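Local coordinates for CRISPR protein (Archaeoglobus fulgidus, PDB 4MJK), which probably serves as a Cas5-family subunit of a type I-A Cascade complex in CRISPR defence, at residues 78-81 / 82-85. Sequence-based numbering, arbitrary orientation.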
ATOM      1  N   PRO A  78     -11.240  -2.249  -1.147  1.00 14.04           N
ATOM      2  CA  PRO A  78     -10.205  -2.617  -0.161  1.00 10.54           C
ATOM      3  C   PRO A  78      -9.645  -4.007  -0.406  1.00 14.08           C
ATOM      4  O   PRO A  78     -10.348  -4.901  -0.884  1.00 16.18           O
ATOM      5  CB  PRO A  78     -10.956  -2.601   1.174  1.00 12.54           C
ATOM      6  CG  PRO A  78     -12.315  -1.925   0.870  1.00 14.94           C
ATOM      7  CD  PRO A  78     -12.588  -2.228  -0.561  1.00 14.38           C
ATOM      8  N   LEU A  79      -8.375  -4.198  -0.085  1.00 11.20           N
ATOM      9  CA  LEU A  79      -7.782  -5.521  -0.201  1.00 13.36           C
ATOM     10  C   LEU A  79      -7.052  -5.757   1.110  1.00 11.83           C
ATOM     11  O   LEU A  79      -5.985  -5.205   1.330  1.00 11.85           O
ATOM     12  CB  LEU A  79      -6.816  -5.567  -1.399  1.00 13.77           C
ATOM     13  CG  LEU A  79      -6.074  -6.882  -1.634  1.00 16.76           C
ATOM     14  CD1 LEU A  79      -7.046  -7.987  -2.020  1.00 20.43           C
ATOM     15  CD2 LEU A  79      -4.982  -6.714  -2.716  1.00 19.97           C
ATOM     16  N   ARG A  80      -7.662  -6.529   2.003  1.00 10.54           N
ATOM     17  CA  ARG A  80      -7.096  -6.722   3.330  1.00 13.65           C
ATOM     18  C   ARG A  80      -5.867  -7.611   3.214  1.00 15.24           C
ATOM     19  O   ARG A  80      -5.805  -8.474   2.339  1.00 13.53           O
ATOM     20  CB  ARG A  80      -8.125  -7.358   4.259  1.00 12.95           C
ATOM     21  CG  ARG A  80      -9.395  -6.541   4.403  1.00 13.89           C
ATOM     22  CD  ARG A  80     -10.463  -7.355   5.104  1.00 15.74           C
ATOM     23  NE  ARG A  80     -10.808  -8.544   4.334  1.00 16.47           N
ATOM     24  CZ  ARG A  80     -11.468  -9.586   4.827  1.00 25.89           C
ATOM     25  NH1 ARG A  80     -11.855  -9.588   6.102  1.00 24.17           N
ATOM     26  NH2 ARG A  80     -11.730 -10.632   4.053  1.00 23.90           N
ATOM     27  N   TYR A  81      -4.883  -7.414   4.084  1.00 13.75           N
ATOM     28  CA  TYR A  81      -3.728  -8.303   4.010  1.00 14.95           C
ATOM     29  C   TYR A  81      -4.143  -9.727   4.354  1.00 18.13           C
ATOM     30  O   TYR A  81      -3.510 -10.694   3.932  1.00 18.42           O
ATOM     31  CB  TYR A  81      -2.558  -7.808   4.860  1.00 16.56           C
ATOM     32  CG  TYR A  81      -1.495  -7.150   4.008  1.00 15.17           C
ATOM     33  CD1 TYR A  81      -1.490  -5.778   3.813  1.00 16.10           C
ATOM     34  CD2 TYR A  81      -0.517  -7.911   3.365  1.00 18.39           C
ATOM     35  CE1 TYR A  81      -0.532  -5.174   3.019  1.00 15.82           C
ATOM     36  CE2 TYR A  81       0.453  -7.313   2.561  1.00 16.54           C
ATOM     37  CZ  TYR A  81       0.432  -5.944   2.394  1.00 19.88           C
ATOM     38  OH  TYR A  81       1.382  -5.322   1.619  1.00 19.18           O
ATOM     39  N   SER A  82      -5.239  -9.866   5.092  1.00 16.23           N
ATOM     40  CA  SER A  82      -5.755 -11.208   5.336  1.00 21.58           C
ATOM     41  C   SER A  82      -6.214 -11.860   4.025  1.00 21.00           C
ATOM     42  O   SER A  82      -6.020 -13.062   3.845  1.00 23.93           O
ATOM     43  CB  SER A  82      -6.845 -11.227   6.426  1.00 20.69           C
ATOM     44  OG  SER A  82      -8.084 -10.752   5.946  1.00 26.75           O
ATOM     45  N   ASP A  83      -6.787 -11.068   3.108  1.00 17.14           N
ATOM     46  CA  ASP A  83      -7.153 -11.547   1.758  1.00 17.66           C
ATOM     47  C   ASP A  83      -5.893 -11.918   0.962  1.00 22.66           C
ATOM     48  O   ASP A  83      -5.822 -12.958   0.297  1.00 20.06           O
ATOM     49  CB  ASP A  83      -7.887 -10.454   0.971  1.00 19.20           C
ATOM     50  CG  ASP A  83      -9.275 -10.144   1.518  1.00 23.14           C
ATOM     51  OD1 ASP A  83     -10.002 -11.103   1.853  1.00 25.19           O
ATOM     52  OD2 ASP A  83      -9.636  -8.938   1.601  1.00 23.17           O
ATOM     53  N   ILE A  84      -4.906 -11.033   1.024  1.00 17.09           N
ATOM     54  CA  ILE A  84      -3.652 -11.219   0.318  1.00 19.04           C
ATOM     55  C   ILE A  84      -2.908 -12.480   0.771  1.00 22.30           C
ATOM     56  O   ILE A  84      -2.455 -13.276  -0.059  1.00 20.15           O
ATOM     57  CB  ILE A  84      -2.742  -9.998   0.508  1.00 18.29           C
ATOM     58  CG1 ILE A  84      -3.263  -8.814  -0.316  1.00 16.87           C
ATOM     59  CG2 ILE A  84      -1.292 -10.348   0.125  1.00 19.14           C
ATOM     60  CD1 ILE A  84      -2.843  -7.438   0.243  1.00 18.72           C
ATOM     61  N   ASN A  85      -2.770 -12.651   2.084  1.00 17.11           N
ATOM     62  CA  ASN A  85      -2.013 -13.778   2.614  1.00 24.06           C
ATOM     63  C   ASN A  85      -2.757 -15.085   2.350  1.00 26.81           C
ATOM     64  O   ASN A  85      -2.141 -16.137   2.211  1.00 27.38           O
ATOM     65  CB  ASN A  85      -1.657 -13.570   4.092  1.00 23.82           C
ATOM     66  CG  ASN A  85      -0.610 -12.481   4.276  1.00 29.87           C
ATOM     67  OD1 ASN A  85       0.127 -12.165   3.342  1.00 28.68           O
ATOM     68  ND2 ASN A  85      -0.541 -11.895   5.467  1.00 31.15           N
TER
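R80 and D83 meet because both hold CG beside their own backbone N, chi1 -59° and -69°, and the R80 chain then bends at chi3. This is the strand-to-helix junction of a Cas5-family protein: strand 76-80 ends at R80, the N-cap residue of helix 81-87. The D83 carboxylate folds back over the cap. D83 OD2 takes the R80 backbone N-H at 3.1 Å and, from the same face of the carboxylate, the NE-H of R80 at 3.0 Å. D83 OD1 completes the side-on salt bridge with NH2 of R80 at 2.8 Å. The guanidinium and carboxylate planes are 57° apart, so the grip is twisted. S82 OG lies over one guanidinium face, and Y29 adds a cation-pi contact. With an alanine in place of R80, the D83 carboxylate would probably lose its positive mate and the bonds from NE and NH2, though the backbone N-H bond to OD2 could remain. On the buried side, I84 CG1 packs on L79 CD2 at 3.6 Å. Y81 OH hydrogen-bonds L118 O, and N85 OD1 hydrogen-bonds S119 OG, both of the second subunit, so this turn is part of the dimer interface. I84 CD1 sits almost squarely over the Y81 ring, 3.9 Å from its centroid.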